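Local coordinates for dihydroorotase (Campylobacter jejuni subsp. jejuni, PDB 3PNU), which probably catalyses the reversible, zinc-dependent cyclisation of N-carbamoyl-L-aspartate to dihydroorotate, the third step of de novo pyrimidine synthesis, at residues 215-218 and 219-222; 162-165 and 166-170; 190-193 and 194-197; 296-299 and 300-303; 289-292 and 293-297. All coordinates share one frame; numbering follows the deposited sequence.

How the contacts relate
From the N terminus, contact 2 comes first, a turn of helical conformation in the loop between strand 152-154 and helix 170-179. Contact 3 opens helix 193-201 and meets contact 2 through Glu166, whose carboxylate reaches Thr191 and Thr192. Contact 1 starts helix 218-223 and touches contact 2 through Leu218 and Met163; both also face the second subunit. Further on, contact 5 forms the last two turns of helix 285-296, touching contact 1 where Leu292 meets Ile215. Contact 4 begins helix 299-314; it overlaps contact 5 at Asn296 and Ser297 and packs on Phe293. All close short local turns, one after another, and none nests inside another.

Contact 1 (215-218 and 219-222); sequences IITL and DDVI
A capping box opens helix 218-223, with Thr217 as N-cap and Asp220 returning its carboxylate to the backbone ahead of the helix. Asp220 OD2 accepts from Thr217 N at 2.9 Å, on the anti side of the carboxylate and 20° out of its plane. On the other side of the box Thr217 OG1 takes the N of Asp219 and not that of Asp220, a weak bond of 3.2 Å with the N-H pointing well off the oxygen. Thr217 OG1 stands between its own N and carbonyl carbon (chi1 73°), which turns it over the start of the helix and against Asp219 CB. The same Asp220 OD2 lies 3.4 Å from Ile216 CB, and a water that donates to it donates also to Ile215 O.

This loop follows strand 205-209 of the parallel sheet in the TIM-barrel fold of the amidohydrolases, and the short helix it starts lies at the dimer interface. Asp220 N donates to Thr217 O from well above the carbonyl plane, whereas Ile222 N reaches Leu218 O at 2.9 Å almost straight along the carbonyl bond. Leu218 O also receives a weak i+3 bond from Val221 N. The side chains of Leu218 and Ile222 cross at an angle, CG of the leucine 3.9 Å from CG1 of the isoleucine. Phe161 and Phe231 of the second subunit pack on Leu218 and Ile222 respectively. The carboxylate of Asp219 bonds to Tyr239 OH through OD2 and to Val162 N of the second subunit through OD1.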
loop_
_atom_site.group_PDB
_atom_site.type_symbol
_atom_site.label_atom_id
_atom_site.label_comp_id
_atom_site.label_asym_id
_atom_site.label_seq_id
_atom_site.Cartn_x
_atom_site.Cartn_y
_atom_site.Cartn_z
ATOM N N ILE A 215 8.435 2.455 14.071
ATOM C CA ILE A 215 9.491 1.926 13.235
ATOM C C ILE A 215 9.294 2.053 11.715
ATOM O O ILE A 215 10.187 2.531 11.024
ATOM C CB ILE A 215 9.692 0.429 13.591
ATOM C CG1 ILE A 215 10.084 0.292 15.076
ATOM C CG2 ILE A 215 10.758 -0.196 12.707
ATOM C CD1 ILE A 215 10.172 -1.157 15.602
ATOM N N ILE A 216 8.127 1.648 11.210
ATOM C CA ILE A 216 7.893 1.627 9.757
ATOM C C ILE A 216 7.159 2.843 9.161
ATOM O O ILE A 216 6.523 3.619 9.883
ATOM C CB ILE A 216 7.098 0.354 9.356
ATOM C CG1 ILE A 216 5.629 0.467 9.750
ATOM C CG2 ILE A 216 7.741 -0.897 9.972
ATOM C CD1 ILE A 216 4.789 -0.688 9.312
ATOM N N THR A 217 7.287 2.995 7.842
ATOM C CA THR A 217 6.556 4.003 7.065
ATOM C C THR A 217 5.925 3.256 5.894
ATOM O O THR A 217 6.176 2.065 5.704
ATOM C CB THR A 217 7.430 5.123 6.481
ATOM O OG1 THR A 217 8.199 4.617 5.380
ATOM C CG2 THR A 217 8.323 5.743 7.534
ATOM N N LEU A 218 5.113 3.951 5.099
ATOM C CA LEU A 218 4.488 3.323 3.930
ATOM C C LEU A 218 5.536 2.658 3.010
ATOM O O LEU A 218 5.258 1.637 2.397
ATOM C CB LEU A 218 3.677 4.354 3.127
ATOM C CG LEU A 218 2.798 3.784 2.008
ATOM C CD1 LEU A 218 1.739 2.842 2.591
ATOM C CD2 LEU A 218 2.140 4.898 1.192
ATOM N N ASP A 219 6.719 3.245 2.905
ATOM C CA ASP A 219 7.792 2.678 2.065
ATOM C C ASP A 219 8.129 1.215 2.406
ATOM O O ASP A 219 8.431 0.434 1.507
ATOM C CB ASP A 219 9.062 3.536 2.135
ATOM C CG ASP A 219 8.970 4.806 1.310
ATOM O OD1 ASP A 219 8.070 4.921 0.457
ATOM O OD2 ASP A 219 9.816 5.696 1.498
ATOM N N ASP A 220 8.051 0.846 3.682
ATOM C CA ASP A 220 8.341 -0.519 4.119
ATOM C C ASP A 220 7.254 -1.445 3.683
ATOM O O ASP A 220 7.501 -2.622 3.446
ATOM C CB ASP A 220 8.472 -0.578 5.645
ATOM C CG ASP A 220 9.611 0.270 6.154
ATOM O OD1 ASP A 220 10.744 0.056 5.693
ATOM O OD2 ASP A 220 9.390 1.147 7.011
ATOM N N VAL A 221 6.040 -0.917 3.568
ATOM C CA VAL A 221 4.909 -1.725 3.176
ATOM C C VAL A 221 4.791 -1.883 1.661
ATOM O O VAL A 221 4.467 -2.967 1.188
ATOM C CB VAL A 221 3.572 -1.136 3.716
ATOM C CG1 VAL A 221 2.403 -2.062 3.375
ATOM C CG2 VAL A 221 3.631 -0.930 5.208
ATOM N N ILE A 222 5.018 -0.819 0.894
ATOM C CA ILE A 222 4.880 -0.909 -0.566
ATOM C C ILE A 222 5.931 -0.178 -1.388
ATOM O O ILE A 222 5.778 -0.068 -2.580
ATOM C CB ILE A 222 3.486 -0.423 -1.073
ATOM C CG1 ILE A 222 3.233 1.028 -0.678
ATOM C CG2 ILE A 222 2.365 -1.324 -0.587
ATOM C CD1 ILE A 222 1.940 1.564 -1.168
HETATM O O HOH W 1 11.532 0.408 9.056
#

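Contact 2 (162-165 and 166-170); sequences VMDR and ESNFA
A turn of helical conformation in the loop ahead of helix 170-179 brings Asn168 back over Asp164. Asn168 N donates to Asp164 O at 2.9 Å, and the side chain follows the same path: its CG lies 3.1 Å from Asp164 O, while ND2 comes to 3.5 Å from Asp164 CB. With CG anti to its own carbonyl carbon (chi1 -62°), Asn168 folds its amide back along the turn instead of extending outward. Asn168 ND2 bonds to Asp160 OD2 and also to water 3, which accepts from it and donates to Asp164 OD2, each at 2.8 Å, so that the two polar ends are joined. A second water accepts from Ser167 N and donates to Met163 O.

In this TIM-barrel amidohydrolase the loop follows strand 152-154, and its side chains leave in different directions. Asp164 forms a salt bridge with Arg238 of the second subunit, and the extended Arg165 sends NH1 to Gly223 O of that subunit while NE bonds to Asp160 O. One face of the Arg165 guanidinium is covered near its rim by Val162 CA at 3.6 Å. Glu166 instead stretches inward toward Thr191 and Thr192, beside the zinc ligand His189. The Phe169 ring meets that of Tyr173 edge-to-face.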
loop_
_atom_site.group_PDB
_atom_site.type_symbol
_atom_site.label_atom_id
_atom_site.label_comp_id
_atom_site.label_asym_id
_atom_site.label_seq_id
_atom_site.Cartn_x
_atom_site.Cartn_y
_atom_site.Cartn_z
ATOM N N VAL A 162 -7.358 6.206 1.695
ATOM C CA VAL A 162 -6.603 5.487 2.711
ATOM C C VAL A 162 -5.511 6.240 3.457
ATOM O O VAL A 162 -5.414 6.113 4.665
ATOM C CB VAL A 162 -6.047 4.129 2.148
ATOM C CG1 VAL A 162 -4.956 4.361 1.129
ATOM C CG2 VAL A 162 -5.563 3.220 3.312
ATOM N N MET A 163 -4.720 7.053 2.772
ATOM C CA MET A 163 -3.675 7.783 3.447
ATOM C C MET A 163 -4.202 8.953 4.275
ATOM O O MET A 163 -3.448 9.490 5.121
ATOM C CB MET A 163 -2.674 8.322 2.436
ATOM C CG MET A 163 -2.036 7.252 1.580
ATOM S SD MET A 163 -1.238 5.957 2.569
ATOM C CE MET A 163 -0.008 6.959 3.378
ATOM N N ASP A 164 -5.467 9.350 4.057
ATOM C CA ASP A 164 -6.057 10.493 4.775
ATOM C C ASP A 164 -7.112 10.114 5.822
ATOM O O ASP A 164 -7.695 10.977 6.466
ATOM C CB ASP A 164 -6.780 11.409 3.781
ATOM C CG ASP A 164 -5.875 11.966 2.692
ATOM O OD1 ASP A 164 -4.639 12.015 2.843
ATOM O OD2 ASP A 164 -6.439 12.404 1.677
ATOM N N ARG A 165 -7.368 8.837 5.999
ATOM C CA ARG A 165 -8.422 8.431 6.905
ATOM C C ARG A 165 -8.264 8.937 8.313
ATOM O O ARG A 165 -9.259 9.349 8.923
ATOM C CB ARG A 165 -8.573 6.921 6.917
ATOM C CG ARG A 165 -9.083 6.395 5.631
ATOM C CD ARG A 165 -9.123 4.902 5.618
ATOM N NE ARG A 165 -9.680 4.456 4.359
ATOM C CZ ARG A 165 -9.675 3.203 3.932
ATOM N NH1 ARG A 165 -9.134 2.243 4.674
ATOM N NH2 ARG A 165 -10.209 2.914 2.746
ATOM N N GLU A 166 -7.036 8.923 8.830
ATOM C CA GLU A 166 -6.817 9.374 10.201
ATOM C C GLU A 166 -6.819 10.903 10.310
ATOM O O GLU A 166 -7.491 11.461 11.195
ATOM C CB GLU A 166 -5.549 8.788 10.812
ATOM C CG GLU A 166 -5.284 9.308 12.209
ATOM C CD GLU A 166 -4.078 8.668 12.870
ATOM O OE1 GLU A 166 -3.320 9.415 13.523
ATOM O OE2 GLU A 166 -3.880 7.437 12.729
ATOM N N SER A 167 -6.082 11.584 9.442
ATOM C CA SER A 167 -6.074 13.036 9.518
ATOM C C SER A 167 -7.460 13.613 9.320
ATOM O O SER A 167 -7.799 14.590 9.955
ATOM C CB SER A 167 -5.113 13.640 8.519
ATOM O OG SER A 167 -3.788 13.328 8.909
ATOM N N ASN A 168 -8.272 13.007 8.460
ATOM C CA ASN A 168 -9.618 13.524 8.252
ATOM C C ASN A 168 -10.511 13.247 9.448
ATOM O O ASN A 168 -11.559 13.884 9.607
ATOM C CB ASN A 168 -10.255 12.974 6.949
ATOM C CG ASN A 168 -9.479 13.375 5.710
ATOM O OD1 ASN A 168 -8.537 14.149 5.787
ATOM N ND2 ASN A 168 -9.864 12.837 4.574
ATOM N N PHE A 169 -10.111 12.300 10.292
ATOM C CA PHE A 169 -10.903 11.967 11.476
ATOM C C PHE A 169 -10.652 12.992 12.610
ATOM O O PHE A 169 -11.368 13.037 13.591
ATOM C CB PHE A 169 -10.577 10.563 11.955
ATOM C CG PHE A 169 -11.620 9.993 12.862
ATOM C CD1 PHE A 169 -12.679 9.272 12.336
ATOM C CD2 PHE A 169 -11.570 10.206 14.219
ATOM C CE1 PHE A 169 -13.655 8.763 13.161
ATOM C CE2 PHE A 169 -12.545 9.704 15.052
ATOM C CZ PHE A 169 -13.589 8.984 14.531
ATOM N N ALA A 170 -9.628 13.821 12.448
ATOM C CA ALA A 170 -9.276 14.816 13.448
ATOM C C ALA A 170 -10.443 15.731 13.837
ATOM O O ALA A 170 -10.644 16.021 15.019
ATOM C CB ALA A 170 -8.093 15.653 12.948
HETATM O O HOH W 2 -4.204 10.304 7.654
HETATM O O HOH W 3 -9.147 12.933 1.850
#

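Contact 3 (190-193 and 194-197); sequences ITTK and TLCE
Thr192 OG1 caps the start of helix 193-201 by accepting Leu195 N at 3.1 Å, with an N-H...O angle of 154°. The hydroxyl sits between the backbone N and carbonyl carbon of its residue (chi1 62°), which turns it toward Leu195 N, an amide that also makes a weak bond to Thr192 O; it lies 3.6 Å from Leu195 CG as well. Thr192 O takes Cys196 N, and Lys193 O takes Glu197 N, starting the regular helical bonding.

Beside the cap, Ile190 covers the inner side of the turn with two branches. Its CG2 rests 4.0 Å from Leu195 CB, and its CD1 meets Cys196 SG at 3.9 Å, so the isoleucine spans neighbouring positions of the helix. Strand 205-209 and helix 239-250 pack around this apolar group. On the exposed side, the extended chain of Lys193 crosses Glu197 obliquely; its CE is 3.2 Å from Glu197 OE2, while NZ stays 4.3 Å from that oxygen.

Further out, Glu166 OE1 hydrogen-bonds to Thr192 OG1; its OE2 faces Thr191 OG1 in a bond modelled too short to rest on. Lys237 NZ also bonds to Thr191 OG1. Ser167 OG holds Thr194 OG1, and Asp241 OD1 accepts Lys193 N. The cap hydroxyl thus accepts from Leu195 N while bonded to Glu166, linking a helix amide to a carboxylate. The Lys193-Glu197 pair can add only a longer-range attraction.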
loop_
_atom_site.group_PDB
_atom_site.type_symbol
_atom_site.label_atom_id
_atom_site.label_comp_id
_atom_site.label_asym_id
_atom_site.label_seq_id
_atom_site.Cartn_x
_atom_site.Cartn_y
_atom_site.Cartn_z
ATOM N N ILE A 190 -2.408 6.032 17.132
ATOM C CA ILE A 190 -2.252 7.185 16.258
ATOM C C ILE A 190 -1.062 6.949 15.357
ATOM O O ILE A 190 -0.075 6.299 15.749
ATOM C CB ILE A 190 -2.140 8.496 16.995
ATOM C CG1 ILE A 190 -0.892 8.552 17.895
ATOM C CG2 ILE A 190 -3.422 8.736 17.819
ATOM C CD1 ILE A 190 -0.602 10.010 18.429
ATOM N N THR A 191 -1.165 7.478 14.145
ATOM C CA THR A 191 -0.159 7.282 13.123
ATOM C C THR A 191 0.184 8.516 12.313
ATOM O O THR A 191 0.902 8.411 11.347
ATOM C CB THR A 191 -0.691 6.262 12.130
ATOM O OG1 THR A 191 -1.869 6.795 11.505
ATOM C CG2 THR A 191 -1.039 4.927 12.853
ATOM N N THR A 192 -0.328 9.673 12.701
ATOM C CA THR A 192 -0.113 10.889 11.956
ATOM C C THR A 192 0.356 12.040 12.822
ATOM O O THR A 192 0.058 12.123 14.023
ATOM C CB THR A 192 -1.433 11.386 11.343
ATOM O OG1 THR A 192 -2.354 11.696 12.398
ATOM C CG2 THR A 192 -2.055 10.342 10.394
ATOM N N LYS A 193 1.066 12.958 12.196
ATOM C CA LYS A 193 1.509 14.157 12.869
ATOM C C LYS A 193 0.271 14.971 13.257
ATOM O O LYS A 193 0.244 15.629 14.291
ATOM C CB LYS A 193 2.422 14.942 11.947
ATOM C CG LYS A 193 3.022 16.211 12.556
ATOM C CD LYS A 193 4.056 16.790 11.624
ATOM C CE LYS A 193 4.595 18.117 12.128
ATOM N NZ LYS A 193 5.641 18.652 11.207
ATOM N N THR A 194 -0.769 14.903 12.435
ATOM C CA THR A 194 -1.990 15.616 12.730
ATOM C C THR A 194 -2.514 15.250 14.112
ATOM O O THR A 194 -2.908 16.132 14.862
ATOM C CB THR A 194 -3.110 15.298 11.709
ATOM O OG1 THR A 194 -2.629 15.514 10.376
ATOM C CG2 THR A 194 -4.354 16.159 11.968
ATOM N N LEU A 195 -2.526 13.965 14.457
ATOM C CA LEU A 195 -3.070 13.580 15.768
ATOM C C LEU A 195 -2.047 13.783 16.877
ATOM O O LEU A 195 -2.409 14.012 18.029
ATOM C CB LEU A 195 -3.696 12.177 15.760
ATOM C CG LEU A 195 -4.923 12.046 14.848
ATOM C CD1 LEU A 195 -5.633 10.705 15.063
ATOM C CD2 LEU A 195 -5.947 13.194 15.077
ATOM N N CYS A 196 -0.769 13.712 16.544
ATOM C CA CYS A 196 0.239 14.030 17.544
ATOM C C CYS A 196 0.011 15.462 18.007
ATOM O O CYS A 196 0.050 15.737 19.184
ATOM C CB CYS A 196 1.653 13.886 16.996
ATOM S SG CYS A 196 2.062 12.184 16.639
ATOM N N GLU A 197 -0.243 16.363 17.075
ATOM C CA GLU A 197 -0.479 17.779 17.405
ATOM C C GLU A 197 -1.804 18.026 18.095
ATOM O O GLU A 197 -1.843 18.733 19.095
ATOM C CB GLU A 197 -0.364 18.648 16.147
ATOM C CG GLU A 197 1.089 18.731 15.654
ATOM C CD GLU A 197 1.269 19.464 14.331
ATOM O OE1 GLU A 197 0.270 19.911 13.717
ATOM O OE2 GLU A 197 2.438 19.581 13.901
#

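Contact 4 (296-299 and 300-303); sequences NSSE and ENLQ
Two serine hydroxyls meet the side chain of Asn301. Ser298 OG comes within 3.4 Å of Asn301 CG, while Ser297 OG approaches the root of the same side chain, 3.4 Å from its CB. The two hydroxyls are set differently. That of Ser298 stands between its backbone N and carbonyl carbon (chi1 67°) and turns over the start of the helix, where it accepts Asn301 N at 3.0 Å with a nearly straight N-H (164°). That of Ser297 lies opposite its backbone N (chi1 -163°) and reaches Phe250 O. Asn301 ND2 donates to this same carbonyl, so Phe250 O is bound from both residues and the asparagine amide is held at its far end as well as at its backbone.

Behind the cap, Leu302 N bonds to Ser298 O at 3.1 Å, the donor tilted from the carbonyl plane, and Gln303 N to Glu299 O at 3.0 Å. Leu302 places CB against Glu299 O at 3.6 Å and packs on Leu27, whereas the extended chains of Glu299 and Glu300 lead away from the turn. Gln303 is bent at its second torsion and is bound by Asp308 and by Lys28 N of strand 25-28. Ser298 is thus a classical serine N-cap, here starting helix 299-314 directly after the short connection from helix 285-296, away from the zinc site.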
loop_
_atom_site.group_PDB
_atom_site.type_symbol
_atom_site.label_atom_id
_atom_site.label_comp_id
_atom_site.label_asym_id
_atom_site.label_seq_id
_atom_site.Cartn_x
_atom_site.Cartn_y
_atom_site.Cartn_z
ATOM N N ASN A 296 17.528 5.842 21.397
ATOM C CA ASN A 296 16.890 7.154 21.262
ATOM C C ASN A 296 16.328 7.806 22.515
ATOM O O ASN A 296 15.936 8.977 22.468
ATOM C CB ASN A 296 15.735 7.013 20.257
ATOM C CG ASN A 296 16.191 6.452 18.913
ATOM O OD1 ASN A 296 15.900 5.304 18.581
ATOM N ND2 ASN A 296 16.943 7.243 18.161
ATOM N N SER A 297 16.293 7.093 23.634
ATOM C CA SER A 297 15.653 7.654 24.826
ATOM C C SER A 297 16.310 7.183 26.127
ATOM O O SER A 297 17.496 6.865 26.139
ATOM C CB SER A 297 14.161 7.259 24.792
ATOM O OG SER A 297 13.368 8.042 25.667
ATOM N N SER A 298 15.531 7.148 27.211
ATOM C CA SER A 298 16.022 6.719 28.509
ATOM C C SER A 298 15.163 5.602 29.063
ATOM O O SER A 298 14.023 5.401 28.632
ATOM C CB SER A 298 15.976 7.881 29.487
ATOM O OG SER A 298 14.635 8.243 29.761
ATOM N N GLU A 299 15.707 4.885 30.038
ATOM C CA GLU A 299 14.971 3.806 30.697
ATOM C C GLU A 299 13.750 4.394 31.409
ATOM O O GLU A 299 12.693 3.752 31.482
ATOM C CB GLU A 299 15.872 3.086 31.704
ATOM C CG GLU A 299 15.247 1.858 32.390
ATOM C CD GLU A 299 16.242 1.105 33.287
ATOM O OE1 GLU A 299 15.918 -0.023 33.736
ATOM O OE2 GLU A 299 17.352 1.638 33.528
ATOM N N GLU A 300 13.908 5.611 31.928
ATOM C CA GLU A 300 12.835 6.300 32.624
ATOM C C GLU A 300 11.651 6.550 31.686
ATOM O O GLU A 300 10.501 6.262 32.031
ATOM C CB GLU A 300 13.323 7.643 33.194
ATOM C CG GLU A 300 12.207 8.454 33.892
ATOM C CD GLU A 300 12.706 9.753 34.533
ATOM O OE1 GLU A 300 11.862 10.564 35.000
ATOM O OE2 GLU A 300 13.939 9.961 34.567
ATOM N N ASN A 301 11.948 7.094 30.507
ATOM C CA ASN A 301 10.910 7.386 29.539
ATOM C C ASN A 301 10.247 6.122 29.012
ATOM O O ASN A 301 9.080 6.136 28.703
ATOM C CB ASN A 301 11.425 8.319 28.449
ATOM C CG ASN A 301 11.668 9.721 28.977
ATOM O OD1 ASN A 301 11.226 10.065 30.062
ATOM N ND2 ASN A 301 12.351 10.536 28.208
ATOM N N LEU A 302 10.970 5.020 28.962
ATOM C CA LEU A 302 10.348 3.770 28.546
ATOM C C LEU A 302 9.340 3.326 29.627
ATOM O O LEU A 302 8.229 2.853 29.327
ATOM C CB LEU A 302 11.393 2.687 28.303
ATOM C CG LEU A 302 10.847 1.287 27.996
ATOM C CD1 LEU A 302 9.726 1.334 26.965
ATOM C CD2 LEU A 302 11.965 0.330 27.531
ATOM N N GLN A 303 9.744 3.493 30.883
ATOM C CA GLN A 303 8.919 3.121 32.030
ATOM C C GLN A 303 7.659 3.973 32.051
ATOM O O GLN A 303 6.612 3.510 32.483
ATOM C CB GLN A 303 9.729 3.261 33.341
ATOM C CG GLN A 303 8.952 2.991 34.632
ATOM C CD GLN A 303 8.331 1.599 34.702
ATOM O OE1 GLN A 303 8.933 0.598 34.300
ATOM N NE2 GLN A 303 7.124 1.534 35.248
#

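Contact 5 (289-292 and 293-297); sequences LAEL and FKQNS
Leu289 and Phe293 lie side by side on the buried face of the C-terminal turns of helix 285-296, an alpha-helix with regular i to i+4 bonding. Leu289 CD2 touches Phe293 CE1 at 3.9 Å, both side chains pointing the same way. Leu289 O also lies at the edge of the ring, near its plane, with Phe293 CD1 3.3 Å from it, while accepting Phe293 N at 2.9 Å. Around this tight side, Phe250 meets the Phe293 ring edge-to-face, and Leu302 and Leu306 of helix 299-314 pack against Phe293 and Leu289 respectively. Ala290 O receives Lys294 N, and Ala290 itself sits on Phe355 of strand 352-357.

The opposite character appears where Glu291 and Gln295 reach the surface. There the contact is made by polar ends instead of apolar ones. Lys294 bends away toward Asn23, and Glu291 OE2 makes a weak, long ion pair with Lys354. Leu292 lies at the border, its side chain on Leu211 and Ile215, and its carbonyl takes Asn296 N at 3.0 Å near the helix end. Both Glu291 and Gln295 bend at their second torsions, near 55° and -67°, and their flat ends stand 80° apart. Gln295 NE2 donates to Glu291 OE1 at 2.9 Å, leaving within its own amide plane but arriving from above that of the carboxylate.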
loop_
_atom_site.group_PDB
_atom_site.type_symbol
_atom_site.label_atom_id
_atom_site.label_comp_id
_atom_site.label_asym_id
_atom_site.label_seq_id
_atom_site.Cartn_x
_atom_site.Cartn_y
_atom_site.Cartn_z
ATOM N N LEU A 289 11.235 -2.747 22.054
ATOM C CA LEU A 289 11.135 -1.434 22.729
ATOM C C LEU A 289 12.396 -1.104 23.523
ATOM O O LEU A 289 12.866 0.043 23.541
ATOM C CB LEU A 289 9.923 -1.359 23.666
ATOM C CG LEU A 289 8.537 -1.091 23.053
ATOM C CD1 LEU A 289 7.462 -1.148 24.124
ATOM C CD2 LEU A 289 8.499 0.251 22.342
ATOM N N ALA A 290 12.932 -2.113 24.200
ATOM C CA ALA A 290 14.151 -1.925 24.976
ATOM C C ALA A 290 15.269 -1.380 24.064
ATOM O O ALA A 290 15.887 -0.364 24.368
ATOM C CB ALA A 290 14.561 -3.242 25.636
ATOM N N GLU A 291 15.504 -2.038 22.935
ATOM C CA GLU A 291 16.557 -1.579 22.002
ATOM C C GLU A 291 16.298 -0.130 21.530
ATOM O O GLU A 291 17.202 0.727 21.585
ATOM C CB GLU A 291 16.715 -2.578 20.830
ATOM C CG GLU A 291 17.690 -2.187 19.670
ATOM C CD GLU A 291 19.136 -1.850 20.097
ATOM O OE1 GLU A 291 19.934 -1.419 19.227
ATOM O OE2 GLU A 291 19.486 -1.995 21.284
ATOM N N LEU A 292 15.061 0.135 21.094
ATOM C CA LEU A 292 14.658 1.464 20.623
ATOM C C LEU A 292 14.917 2.567 21.617
ATOM O O LEU A 292 15.505 3.599 21.272
ATOM C CB LEU A 292 13.164 1.467 20.275
ATOM C CG LEU A 292 12.803 1.006 18.872
ATOM C CD1 LEU A 292 11.323 0.658 18.779
ATOM C CD2 LEU A 292 13.212 2.115 17.894
ATOM N N PHE A 293 14.461 2.366 22.851
ATOM C CA PHE A 293 14.656 3.391 23.880
ATOM C C PHE A 293 16.127 3.612 24.268
ATOM O O PHE A 293 16.491 4.736 24.595
ATOM C CB PHE A 293 13.722 3.185 25.082
ATOM C CG PHE A 293 12.324 3.695 24.836
ATOM C CD1 PHE A 293 11.465 3.014 23.983
ATOM C CD2 PHE A 293 11.880 4.877 25.442
ATOM C CE1 PHE A 293 10.186 3.492 23.736
ATOM C CE2 PHE A 293 10.612 5.359 25.202
ATOM C CZ PHE A 293 9.754 4.660 24.349
ATOM N N LYS A 294 16.977 2.578 24.228
ATOM C CA LYS A 294 18.417 2.820 24.492
ATOM C C LYS A 294 19.019 3.748 23.435
ATOM O O LYS A 294 19.687 4.734 23.760
ATOM C CB LYS A 294 19.250 1.548 24.502
ATOM C CG LYS A 294 19.200 0.752 25.776
ATOM C CD LYS A 294 20.280 -0.346 25.765
ATOM C CE LYS A 294 21.721 0.211 25.757
ATOM N NZ LYS A 294 22.744 -0.889 25.752
ATOM N N GLN A 295 18.766 3.430 22.165
ATOM C CA GLN A 295 19.319 4.221 21.065
ATOM C C GLN A 295 18.793 5.649 21.017
ATOM O O GLN A 295 19.529 6.567 20.654
ATOM C CB GLN A 295 19.022 3.553 19.712
ATOM C CG GLN A 295 19.593 2.133 19.509
ATOM C CD GLN A 295 21.119 2.085 19.455
ATOM O OE1 GLN A 295 21.792 3.126 19.449
ATOM N NE2 GLN A 295 21.672 0.865 19.410
ATOM N N ASN A 296 17.528 5.842 21.397
ATOM C CA ASN A 296 16.890 7.154 21.262
ATOM C C ASN A 296 16.328 7.806 22.515
ATOM O O ASN A 296 15.936 8.977 22.468
ATOM C CB ASN A 296 15.735 7.013 20.257
ATOM C CG ASN A 296 16.191 6.452 18.913
ATOM O OD1 ASN A 296 15.900 5.304 18.581
ATOM N ND2 ASN A 296 16.943 7.243 18.161
ATOM N N SER A 297 16.293 7.093 23.634
ATOM C CA SER A 297 15.653 7.654 24.826
ATOM C C SER A 297 16.310 7.183 26.127
ATOM O O SER A 297 17.496 6.865 26.139
ATOM C CB SER A 297 14.161 7.259 24.792
ATOM O OG SER A 297 13.368 8.042 25.667
#